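Local coordinates for protein mandelate racemase / muconate lactonizing enzyme (Burkholderia pseudomallei, PDB 2POD) that is of unknown function but belongs to the enolase superfamily, may act as a lyase, and here holds a sodium ion at a three-carboxylate site, at residues I172-I177 with D216-F221; W178-Y183 with K198-P203; F243-P248 with S264-C269; A270-A275 with I291-I296. All blocks are in the same frame, centred on the assembly; numbering follows the deposited sequence.

Contact 1: residues I172-I177 with D216-F221; sequences ITAMKI and DVMVEF. With NA (sodium ion), chain D.
The flat carboxylate of E220 lies beside K176: its OE1 coordinates the sodium ion at 2.3 Å, while OE2 turns to the backbone N of H222. OE1 remains 4.2 Å from K176 NZ, so these opposite charges do not touch; NZ instead pairs with the carboxylate of E246 and the hydroxyl of Y120. F221 closes the segment with its ring, one face of which carries V219 CG1 near the rim, 3.6 Å above the plane. The K176 side chain, with CG anti to the backbone N (chi1 -166°), slants across the E220 stem, CG 3.9 Å from E220 CB. These side chains stand on two neighbouring parallel strands, 174-177 and 216-220, inclined by 22°, in the (beta/alpha) barrel of the enolase superfamily. A174, K176, D216 and M218 share the face of the sheet turned to the barrel interior, where A174 and M218 also touch Y120, and the bends of the selenomethionine M218 bring its CE to 3.7 Å from A174 CB. On the other side, I177 CG1 meets V217 CG1 at 4.1 Å and both residues pack on F204 of helix 202-210, whereas M175 packs on helix 160-170. Five backbone bonds knit the strands, from T173 O with D216 N to E220 N with I177 O (2.9 Å). At the start of the pair, D216 OD2 reaches R118 and Y191 of a second subunit.

Contact 2: residues W178-Y183 with K198-P203; sequences WPFDPY and KRALEP
P179 meets A200 and P203 at the point where the chain leaves strand 174-177 through a type I turn, W178 to D181, whose closing bond from D181 N to W178 O is weak. The pyrrolidine ring lays CG against A200 O at 3.7 Å and sets CB 3.9 Å from CG of the P203 ring. F180 follows. Its CG is anti to the carbonyl carbon (chi1 -59°), which carries the phenyl ring toward the second segment: A200 O lies over one face, A200 CB sits 3.7 Å from CD2, and L201 CD1 approaches at the edge, 3.8 Å from CZ. L197, V219 and helix 227-237 also border this ring. Two residues on, Y183 approaches the methyl of A200 from another direction, with CE1 3.7 Å from CB. A200 CB is therefore held between two aromatic side chains. The phenol end of Y183 crosses R199 at about a right angle, its ring 65° from the guanidinium plane; OH and R199 NH1 are 3.7 Å apart, and NH1 forms its salt bridge with D196. Both segments belong to the connection between barrel strands 174-177 and 216-220, joining the loop after the first strand to helices 194-200 and 202-210. With no hydrogen bond between the segments and mostly apolar contacts, the fit of this loop on the helices probably depends on shape, the A200 methyl lying against two aromatic rings.

Contact 3: residues F243-P248 with S264-C269; sequences FWHEDP and SLAPVC. With NA (sodium ion), chain D.
S264 OG is gripped from two directions: H245 ND1 donates to it at 2.8 Å, and it donates to A266 O at 2.6 Å, on an in-plane lone pair of that carbonyl. OG lies near the edge of the imidazole but 29° out of its plane. The methyl of A266 covers one face of the same ring, with CB 3.5 Å from the centroid and 10° off the normal, a CH-pi contact. Edge and face together fix the rotation of H245, whose NE2 has a weak further bond to the hydroxyl of T242. C269 places CB 3.5 Å from the centroid of the five-membered ring of W244, and SG, anti to the backbone N (chi1 -179°), lies over the same face 3.8 Å from that centroid. The indole N-H of W244 in turn donates to E246 OE1 at 3.0 Å, using the anti lone pair. The other oxygen, E246 OE2, coordinates the sodium ion at 2.6 Å. With K176, which forms a salt bridge to OE1, W244 probably helps to position this metal ligand, and C269 backs W244. Between the side chains, H245 N bonds to P267 O, C269 N to H245 O at 2.8 Å, and D247 N to C269 O. This parallel pairing closes the beta-alpha-beta unit of strand 244-246, helix 257-263 and strand 268-270, with the metal carboxylate at a strand's C-terminal end, as in enolase-superfamily barrels.

Contact 4: residues A270-A275 with I291-I296; sequences ASETLA and IVMLDI. With NA (sodium ion), chain D.
Backbone bonds join A270 to the neighbouring strand: A270 N donates to I291 O at 3.1 Å, and A270 O accepts from M293 N at 2.7 Å. A cis peptide precedes S271, where the chain leaves the strand. One water continues the link, donating to E272 O (2.8 Å) and L274 O (2.7 Å) while accepting from D295 N. Within the loop, S271 OG takes the N-H of T273 in an ST turn and also bonds D247. This is the strand-to-loop passage at the C-terminal ends of the barrel strands, where enolase-superfamily members place their metal ligands. Van der Waals packing comes from the selenomethionine M293, which lies beside E272 and points the same way; its chain bends at chi3, and CE lies 3.3 Å from E272 N and 3.5 Å from E272 OE2. Metal coordination falls to that OE2, 2.2 Å from the sodium ion, while OE1 is held by the hydroxyl of Y73 of a neighbouring subunit. Beside this side chain, D295 comes toward E272 with CB 4.3 Å from E272 CB, and its OD2 pairs with H322 ND1, an arrangement consistent with the His-Asp dyad at the ends of the sixth and seventh barrel strands in mandelate racemase.

How the contacts relate
Contacts 1, 3 and 4 are buried and follow each other round one curled sheet, in which strands 216-220 and 244-246 are neighbours, as are 268-270 and 289-294. Each supplies one glutamate to the same sodium ion. Contact 2 is only partly buried, about 23 Å from contact 4 between centres, on the outer connection between the strands of contact 1, which it touches where F180 packs on V219 and F221. Its contacts are mainly apolar, without hydrogen bonds between the segments, whereas the barrel contacts combine parallel backbone bonds with charged or polar side chains. Contacts 3 and 4 are tied by V268 O with I291 N and D247 with S271, probable hydrogen bonds, and by M293 packing on C269 and E246.

Contact 1: residues I172-I177 with D216-F221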
# COMPACT_ATOMS: atom_id res chain seq x y z
N ILE B 172 -14.46 -6.09 -42.68
CA ILE B 172 -13.57 -6.16 -41.53
C ILE B 172 -13.34 -4.75 -40.98
O ILE B 172 -12.81 -3.87 -41.67
CB ILE B 172 -12.23 -6.87 -41.91
CG1 ILE B 172 -12.44 -8.39 -41.98
CG2 ILE B 172 -11.10 -6.55 -40.93
CD1 ILE B 172 -11.39 -9.14 -42.81
N THR B 173 -13.77 -4.54 -39.73
CA THR B 173 -13.73 -3.21 -39.10
C THR B 173 -12.60 -3.03 -38.08
O THR B 173 -12.64 -2.10 -37.27
CB THR B 173 -15.08 -2.82 -38.44
OG1 THR B 173 -15.50 -3.86 -37.55
CG2 THR B 173 -16.16 -2.58 -39.48
N ALA B 174 -11.58 -3.90 -38.14
CA ALA B 174 -10.38 -3.75 -37.30
C ALA B 174 -9.11 -4.36 -37.90
O ALA B 174 -9.12 -5.48 -38.40
CB ALA B 174 -10.63 -4.29 -35.89
N MSE B 175 -8.00 -3.61 -37.84
CA MSE B 175 -6.67 -4.12 -38.20
C MSE B 175 -5.67 -4.02 -37.06
O MSE B 175 -5.69 -3.07 -36.28
CB MSE B 175 -6.07 -3.37 -39.40
CG MSE B 175 -7.05 -2.72 -40.32
SE MSE B 175 -6.47 -0.99 -41.02
CE MSE B 175 -4.61 -1.40 -41.47
N LYS B 176 -4.76 -5.00 -37.01
CA LYS B 176 -3.54 -4.88 -36.22
C LYS B 176 -2.30 -4.66 -37.07
O LYS B 176 -2.02 -5.42 -38.00
CB LYS B 176 -3.34 -6.12 -35.34
CG LYS B 176 -2.29 -5.94 -34.27
CD LYS B 176 -2.50 -6.91 -33.14
CE LYS B 176 -1.86 -8.24 -33.46
NZ LYS B 176 -2.22 -9.27 -32.44
N ILE B 177 -1.55 -3.61 -36.75
CA ILE B 177 -0.29 -3.31 -37.43
C ILE B 177 0.88 -3.20 -36.44
O ILE B 177 0.67 -3.09 -35.24
CB ILE B 177 -0.42 -2.04 -38.30
CG1 ILE B 177 -0.76 -0.83 -37.42
CG2 ILE B 177 -1.50 -2.24 -39.37
CD1 ILE B 177 -0.56 0.50 -38.11
N ASP B 216 -11.17 0.37 -36.26
CA ASP B 216 -10.30 0.34 -35.10
C ASP B 216 -8.90 -0.12 -35.50
O ASP B 216 -8.74 -1.06 -36.30
CB ASP B 216 -10.89 -0.56 -34.00
CG ASP B 216 -12.30 -0.15 -33.60
OD1 ASP B 216 -12.54 1.06 -33.39
OD2 ASP B 216 -13.15 -1.05 -33.47
N VAL B 217 -7.88 0.55 -34.95
CA VAL B 217 -6.49 0.16 -35.19
C VAL B 217 -5.80 -0.20 -33.88
O VAL B 217 -5.71 0.62 -32.96
CB VAL B 217 -5.65 1.27 -35.88
CG1 VAL B 217 -4.51 0.65 -36.67
CG2 VAL B 217 -6.51 2.12 -36.78
N MSE B 218 -5.32 -1.43 -33.81
CA MSE B 218 -4.61 -1.90 -32.64
C MSE B 218 -3.13 -2.02 -32.96
O MSE B 218 -2.75 -2.56 -33.98
CB MSE B 218 -5.19 -3.24 -32.14
CG MSE B 218 -5.79 -4.12 -33.21
SE MSE B 218 -7.74 -4.33 -33.15
CE MSE B 218 -8.33 -2.62 -33.46
N VAL B 219 -2.30 -1.48 -32.07
CA VAL B 219 -0.86 -1.47 -32.28
C VAL B 219 -0.23 -2.66 -31.58
O VAL B 219 -0.44 -2.88 -30.40
CB VAL B 219 -0.22 -0.19 -31.75
CG1 VAL B 219 1.16 -0.01 -32.35
CG2 VAL B 219 -1.09 1.01 -32.05
N GLU B 220 0.54 -3.43 -32.35
CA GLU B 220 1.35 -4.52 -31.81
C GLU B 220 2.78 -4.00 -31.64
O GLU B 220 3.31 -3.34 -32.53
CB GLU B 220 1.31 -5.71 -32.78
CG GLU B 220 2.44 -6.70 -32.66
CD GLU B 220 2.35 -7.56 -31.41
OE1 GLU B 220 1.80 -8.68 -31.53
OE2 GLU B 220 2.82 -7.14 -30.33
N PHE B 221 3.40 -4.29 -30.50
CA PHE B 221 4.75 -3.79 -30.24
C PHE B 221 5.79 -4.89 -30.15
O PHE B 221 6.99 -4.61 -30.10
CB PHE B 221 4.78 -2.93 -28.98
CG PHE B 221 4.14 -1.59 -29.13
CD1 PHE B 221 2.90 -1.33 -28.56
CD2 PHE B 221 4.79 -0.57 -29.83
CE1 PHE B 221 2.30 -0.07 -28.69
CE2 PHE B 221 4.20 0.67 -29.97
CZ PHE B 221 2.96 0.93 -29.39
NA NA D . 0.79 -10.68 -31.32

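Contact 2: residues W178-Y183 with K198-P203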
# COMPACT_ATOMS: atom_id res chain seq x y z
N TRP B 178 2.11 -3.23 -36.96
CA TRP B 178 3.29 -3.10 -36.10
C TRP B 178 4.45 -2.24 -36.63
O TRP B 178 5.59 -2.72 -36.70
CB TRP B 178 3.78 -4.47 -35.64
CG TRP B 178 3.99 -5.47 -36.74
CD1 TRP B 178 5.16 -5.76 -37.38
CD2 TRP B 178 3.00 -6.33 -37.32
NE1 TRP B 178 4.96 -6.73 -38.33
CE2 TRP B 178 3.64 -7.10 -38.31
CE3 TRP B 178 1.63 -6.52 -37.09
CZ2 TRP B 178 2.96 -8.05 -39.07
CZ3 TRP B 178 0.96 -7.46 -37.86
CH2 TRP B 178 1.62 -8.22 -38.83
N PRO B 179 4.20 -0.95 -36.96
CA PRO B 179 5.21 -0.14 -37.66
C PRO B 179 6.41 0.37 -36.83
O PRO B 179 7.32 0.97 -37.40
CB PRO B 179 4.39 1.03 -38.19
CG PRO B 179 3.29 1.19 -37.22
CD PRO B 179 2.97 -0.18 -36.70
N PHE B 180 6.41 0.14 -35.51
CA PHE B 180 7.50 0.61 -34.64
C PHE B 180 8.62 -0.42 -34.52
O PHE B 180 9.71 -0.10 -34.05
CB PHE B 180 6.97 1.00 -33.25
CG PHE B 180 5.92 2.07 -33.27
CD1 PHE B 180 4.57 1.74 -33.31
CD2 PHE B 180 6.28 3.41 -33.25
CE1 PHE B 180 3.60 2.72 -33.33
CE2 PHE B 180 5.32 4.41 -33.29
CZ PHE B 180 3.98 4.06 -33.32
N ASP B 181 8.34 -1.64 -34.97
CA ASP B 181 9.29 -2.75 -34.99
C ASP B 181 10.73 -2.53 -35.51
O ASP B 181 11.67 -2.97 -34.84
CB ASP B 181 8.66 -3.99 -35.65
CG ASP B 181 7.60 -4.64 -34.78
OD1 ASP B 181 6.92 -3.92 -34.01
OD2 ASP B 181 7.46 -5.88 -34.86
N PRO B 182 10.91 -1.87 -36.69
CA PRO B 182 12.29 -1.81 -37.19
C PRO B 182 13.20 -0.84 -36.44
O PRO B 182 14.43 -0.91 -36.58
CB PRO B 182 12.12 -1.35 -38.65
CG PRO B 182 10.65 -1.36 -38.93
CD PRO B 182 9.99 -1.18 -37.61
N TYR B 183 12.60 0.04 -35.65
CA TYR B 183 13.37 1.05 -34.91
C TYR B 183 13.90 0.54 -33.57
O TYR B 183 14.80 1.15 -32.99
CB TYR B 183 12.57 2.35 -34.79
CG TYR B 183 12.10 2.85 -36.14
CD1 TYR B 183 10.76 2.77 -36.51
CD2 TYR B 183 13.01 3.37 -37.06
CE1 TYR B 183 10.33 3.21 -37.76
CE2 TYR B 183 12.59 3.81 -38.31
CZ TYR B 183 11.25 3.72 -38.65
OH TYR B 183 10.83 4.16 -39.89
N LYS B 198 7.95 9.99 -35.93
CA LYS B 198 7.03 10.65 -36.85
C LYS B 198 6.86 9.88 -38.16
O LYS B 198 5.80 9.93 -38.79
CB LYS B 198 7.51 12.08 -37.14
CG LYS B 198 6.38 13.08 -37.34
CD LYS B 198 6.09 13.85 -36.06
CE LYS B 198 6.69 15.24 -36.11
NZ LYS B 198 7.55 15.50 -34.92
N ARG B 199 7.90 9.15 -38.56
CA ARG B 199 7.85 8.32 -39.76
C ARG B 199 7.15 6.98 -39.51
O ARG B 199 6.58 6.39 -40.42
CB ARG B 199 9.26 8.08 -40.31
CG ARG B 199 9.36 8.21 -41.83
CD ARG B 199 10.79 7.98 -42.34
NE ARG B 199 11.78 8.83 -41.67
CZ ARG B 199 12.79 8.37 -40.94
NH1 ARG B 199 12.97 7.06 -40.77
NH2 ARG B 199 13.63 9.23 -40.38
N ALA B 200 7.21 6.51 -38.26
CA ALA B 200 6.44 5.35 -37.84
C ALA B 200 4.97 5.69 -37.54
O ALA B 200 4.13 4.80 -37.50
CB ALA B 200 7.09 4.69 -36.64
N LEU B 201 4.69 6.97 -37.33
CA LEU B 201 3.32 7.45 -37.16
C LEU B 201 2.54 7.57 -38.47
O LEU B 201 1.31 7.63 -38.46
CB LEU B 201 3.32 8.79 -36.42
CG LEU B 201 2.83 8.86 -34.97
CD1 LEU B 201 3.29 7.66 -34.14
CD2 LEU B 201 3.28 10.15 -34.33
N GLU B 202 3.26 7.62 -39.59
CA GLU B 202 2.66 7.80 -40.92
C GLU B 202 1.66 6.73 -41.41
O GLU B 202 0.68 7.08 -42.06
CB GLU B 202 3.73 8.10 -41.97
CG GLU B 202 4.24 9.54 -41.97
CD GLU B 202 5.44 9.75 -42.88
OE1 GLU B 202 6.24 10.67 -42.61
OE2 GLU B 202 5.58 8.99 -43.87
N PRO B 203 1.90 5.42 -41.11
CA PRO B 203 0.80 4.45 -41.21
C PRO B 203 -0.51 4.77 -40.48
O PRO B 203 -1.56 4.30 -40.92
CB PRO B 203 1.42 3.17 -40.66
CG PRO B 203 2.85 3.29 -41.01
CD PRO B 203 3.17 4.74 -40.78

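Contact 3: residues F243-P248 with S264-C269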
# COMPACT_ATOMS: atom_id res chain seq x y z
N PHE B 243 -7.04 1.55 -30.69
CA PHE B 243 -7.94 0.67 -29.96
C PHE B 243 -7.27 -0.06 -28.79
O PHE B 243 -7.87 -0.20 -27.73
CB PHE B 243 -8.60 -0.32 -30.92
CG PHE B 243 -9.74 -1.08 -30.32
CD1 PHE B 243 -10.97 -0.47 -30.12
CD2 PHE B 243 -9.59 -2.41 -29.94
CE1 PHE B 243 -12.03 -1.16 -29.56
CE2 PHE B 243 -10.64 -3.13 -29.38
CZ PHE B 243 -11.86 -2.51 -29.19
N TRP B 244 -6.03 -0.52 -29.00
CA TRP B 244 -5.22 -1.11 -27.95
C TRP B 244 -3.73 -1.09 -28.23
O TRP B 244 -3.31 -1.09 -29.38
CB TRP B 244 -5.73 -2.51 -27.54
CG TRP B 244 -5.30 -3.73 -28.37
CD1 TRP B 244 -4.05 -4.03 -28.86
CD2 TRP B 244 -6.13 -4.86 -28.71
NE1 TRP B 244 -4.07 -5.23 -29.50
CE2 TRP B 244 -5.32 -5.77 -29.42
CE3 TRP B 244 -7.48 -5.17 -28.49
CZ2 TRP B 244 -5.82 -6.98 -29.92
CZ3 TRP B 244 -7.98 -6.37 -28.99
CH2 TRP B 244 -7.15 -7.26 -29.70
N HIS B 245 -2.93 -1.07 -27.17
CA HIS B 245 -1.48 -1.21 -27.27
C HIS B 245 -1.03 -2.57 -26.74
O HIS B 245 -1.14 -2.85 -25.54
CB HIS B 245 -0.77 -0.08 -26.52
CG HIS B 245 -1.03 1.28 -27.09
ND1 HIS B 245 -0.87 2.44 -26.36
CD2 HIS B 245 -1.43 1.67 -28.33
CE1 HIS B 245 -1.17 3.48 -27.11
NE2 HIS B 245 -1.52 3.04 -28.31
N GLU B 246 -0.49 -3.39 -27.63
CA GLU B 246 -0.24 -4.79 -27.35
C GLU B 246 1.24 -5.05 -27.09
O GLU B 246 2.09 -4.60 -27.85
CB GLU B 246 -0.73 -5.66 -28.50
CG GLU B 246 -0.67 -7.15 -28.25
CD GLU B 246 -1.18 -7.94 -29.43
OE1 GLU B 246 -2.25 -7.60 -29.96
OE2 GLU B 246 -0.49 -8.91 -29.83
N ASP B 247 1.52 -5.79 -26.02
CA ASP B 247 2.87 -6.07 -25.53
C ASP B 247 3.86 -4.91 -25.68
O ASP B 247 4.87 -5.05 -26.37
CB ASP B 247 3.41 -7.35 -26.18
CG ASP B 247 2.62 -8.58 -25.78
OD1 ASP B 247 2.52 -9.52 -26.59
OD2 ASP B 247 2.10 -8.60 -24.64
N PRO B 248 3.55 -3.75 -25.06
CA PRO B 248 4.36 -2.56 -25.33
C PRO B 248 5.72 -2.55 -24.65
O PRO B 248 6.64 -1.86 -25.11
CB PRO B 248 3.49 -1.42 -24.81
CG PRO B 248 2.64 -2.05 -23.76
CD PRO B 248 2.45 -3.47 -24.12
N SER B 264 -0.86 5.77 -21.07
CA SER B 264 -1.35 5.35 -22.37
C SER B 264 -2.85 5.54 -22.43
O SER B 264 -3.58 4.99 -21.60
CB SER B 264 -0.98 3.88 -22.62
OG SER B 264 -1.56 3.37 -23.80
N LEU B 265 -3.31 6.33 -23.40
CA LEU B 265 -4.74 6.52 -23.65
C LEU B 265 -5.41 5.21 -24.08
O LEU B 265 -6.43 4.83 -23.50
CB LEU B 265 -4.99 7.61 -24.69
CG LEU B 265 -6.32 8.40 -24.73
CD1 LEU B 265 -7.01 8.28 -26.09
CD2 LEU B 265 -7.30 8.12 -23.58
N ALA B 266 -4.83 4.53 -25.06
CA ALA B 266 -5.26 3.18 -25.40
C ALA B 266 -4.99 2.19 -24.26
O ALA B 266 -3.95 2.26 -23.61
CB ALA B 266 -4.60 2.70 -26.67
N PRO B 267 -5.94 1.27 -24.02
CA PRO B 267 -5.72 0.23 -23.02
C PRO B 267 -4.63 -0.75 -23.44
O PRO B 267 -4.45 -1.00 -24.64
CB PRO B 267 -7.07 -0.48 -22.94
CG PRO B 267 -7.73 -0.20 -24.26
CD PRO B 267 -7.26 1.16 -24.67
N VAL B 268 -3.91 -1.30 -22.46
CA VAL B 268 -2.94 -2.33 -22.76
C VAL B 268 -3.54 -3.71 -23.00
O VAL B 268 -4.46 -4.15 -22.30
CB VAL B 268 -1.63 -2.29 -21.88
CG1 VAL B 268 -1.56 -1.05 -21.00
CG2 VAL B 268 -1.42 -3.56 -21.09
N CYS B 269 -3.05 -4.35 -24.06
CA CYS B 269 -3.44 -5.70 -24.38
C CYS B 269 -2.24 -6.59 -24.06
O CYS B 269 -1.12 -6.36 -24.52
CB CYS B 269 -3.81 -5.79 -25.86
SG CYS B 269 -4.32 -7.40 -26.41
NA NA D . 0.79 -10.68 -31.32

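Contact 4: residues A270-A275 with I291-I296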
# COMPACT_ATOMS: atom_id res chain seq x y z
N ALA B 270 -2.48 -7.58 -23.22
CA ALA B 270 -1.40 -8.43 -22.72
C ALA B 270 -2.02 -9.76 -22.35
O ALA B 270 -3.17 -9.78 -21.92
CB ALA B 270 -0.75 -7.78 -21.50
N SER B 271 -1.30 -10.88 -22.50
CA SER B 271 -0.13 -11.07 -23.37
C SER B 271 -0.13 -12.51 -23.86
O SER B 271 -0.33 -13.43 -23.07
CB SER B 271 1.17 -10.85 -22.60
OG SER B 271 2.30 -10.97 -23.44
N GLU B 272 0.14 -12.69 -25.15
CA GLU B 272 0.36 -14.02 -25.75
C GLU B 272 1.57 -14.77 -25.18
O GLU B 272 1.64 -16.00 -25.27
CB GLU B 272 0.53 -13.89 -27.27
CG GLU B 272 1.75 -13.06 -27.66
CD GLU B 272 1.78 -12.69 -29.11
OE1 GLU B 272 2.74 -13.06 -29.81
OE2 GLU B 272 0.84 -12.00 -29.58
N THR B 273 2.51 -14.03 -24.60
CA THR B 273 3.72 -14.60 -24.02
C THR B 273 3.50 -15.23 -22.65
O THR B 273 4.32 -16.03 -22.19
CB THR B 273 4.85 -13.56 -23.92
OG1 THR B 273 4.52 -12.59 -22.91
CG2 THR B 273 5.04 -12.84 -25.26
N LEU B 274 2.40 -14.87 -22.00
CA LEU B 274 2.12 -15.31 -20.63
C LEU B 274 1.38 -16.65 -20.59
O LEU B 274 0.51 -16.91 -21.42
CB LEU B 274 1.31 -14.24 -19.88
CG LEU B 274 2.07 -13.02 -19.37
CD1 LEU B 274 1.08 -11.93 -18.99
CD2 LEU B 274 2.97 -13.37 -18.18
N ALA B 275 1.71 -17.48 -19.61
CA ALA B 275 1.12 -18.81 -19.52
C ALA B 275 0.37 -19.03 -18.22
O ALA B 275 0.79 -18.56 -17.17
CB ALA B 275 2.17 -19.88 -19.74
N ILE B 291 -7.15 -5.37 -21.96
CA ILE B 291 -7.59 -6.55 -22.69
C ILE B 291 -6.67 -7.70 -22.34
O ILE B 291 -5.45 -7.58 -22.45
CB ILE B 291 -7.65 -6.32 -24.24
CG1 ILE B 291 -8.67 -5.23 -24.59
CG2 ILE B 291 -8.07 -7.61 -24.97
CD1 ILE B 291 -8.06 -3.91 -24.93
N VAL B 292 -7.27 -8.80 -21.90
CA VAL B 292 -6.51 -10.00 -21.61
C VAL B 292 -6.33 -10.81 -22.89
O VAL B 292 -7.29 -11.36 -23.43
CB VAL B 292 -7.17 -10.82 -20.47
CG1 VAL B 292 -6.52 -12.20 -20.34
CG2 VAL B 292 -7.04 -10.06 -19.15
N MSE B 293 -5.11 -10.83 -23.39
CA MSE B 293 -4.79 -11.62 -24.57
C MSE B 293 -4.12 -12.92 -24.20
O MSE B 293 -3.50 -13.03 -23.14
CB MSE B 293 -3.92 -10.86 -25.56
CG MSE B 293 -4.43 -10.99 -26.97
SE MSE B 293 -3.16 -10.81 -28.41
CE MSE B 293 -1.52 -10.80 -27.36
N LEU B 294 -4.23 -13.89 -25.09
CA LEU B 294 -4.22 -15.29 -24.73
C LEU B 294 -3.92 -16.05 -26.01
O LEU B 294 -4.61 -15.86 -27.00
CB LEU B 294 -5.63 -15.68 -24.24
CG LEU B 294 -5.86 -16.85 -23.30
CD1 LEU B 294 -4.72 -16.97 -22.33
CD2 LEU B 294 -7.15 -16.64 -22.55
N ASP B 295 -2.90 -16.89 -26.01
CA ASP B 295 -2.74 -17.87 -27.07
C ASP B 295 -2.91 -19.27 -26.50
O ASP B 295 -2.12 -19.68 -25.66
CB ASP B 295 -1.36 -17.73 -27.72
CG ASP B 295 -1.20 -18.60 -28.97
OD1 ASP B 295 -1.24 -19.84 -28.85
OD2 ASP B 295 -1.03 -18.03 -30.07
N ILE B 296 -3.91 -20.01 -26.97
CA ILE B 296 -4.19 -21.35 -26.43
C ILE B 296 -3.10 -22.41 -26.64
O ILE B 296 -3.03 -23.38 -25.90
CB ILE B 296 -5.64 -21.89 -26.74
CG1 ILE B 296 -5.69 -22.79 -27.98
CG2 ILE B 296 -6.70 -20.79 -26.67
CD1 ILE B 296 -5.75 -22.07 -29.29
NA NA D . 0.79 -10.68 -31.32
O HOH W 1 -0.56 -16.97 -23.89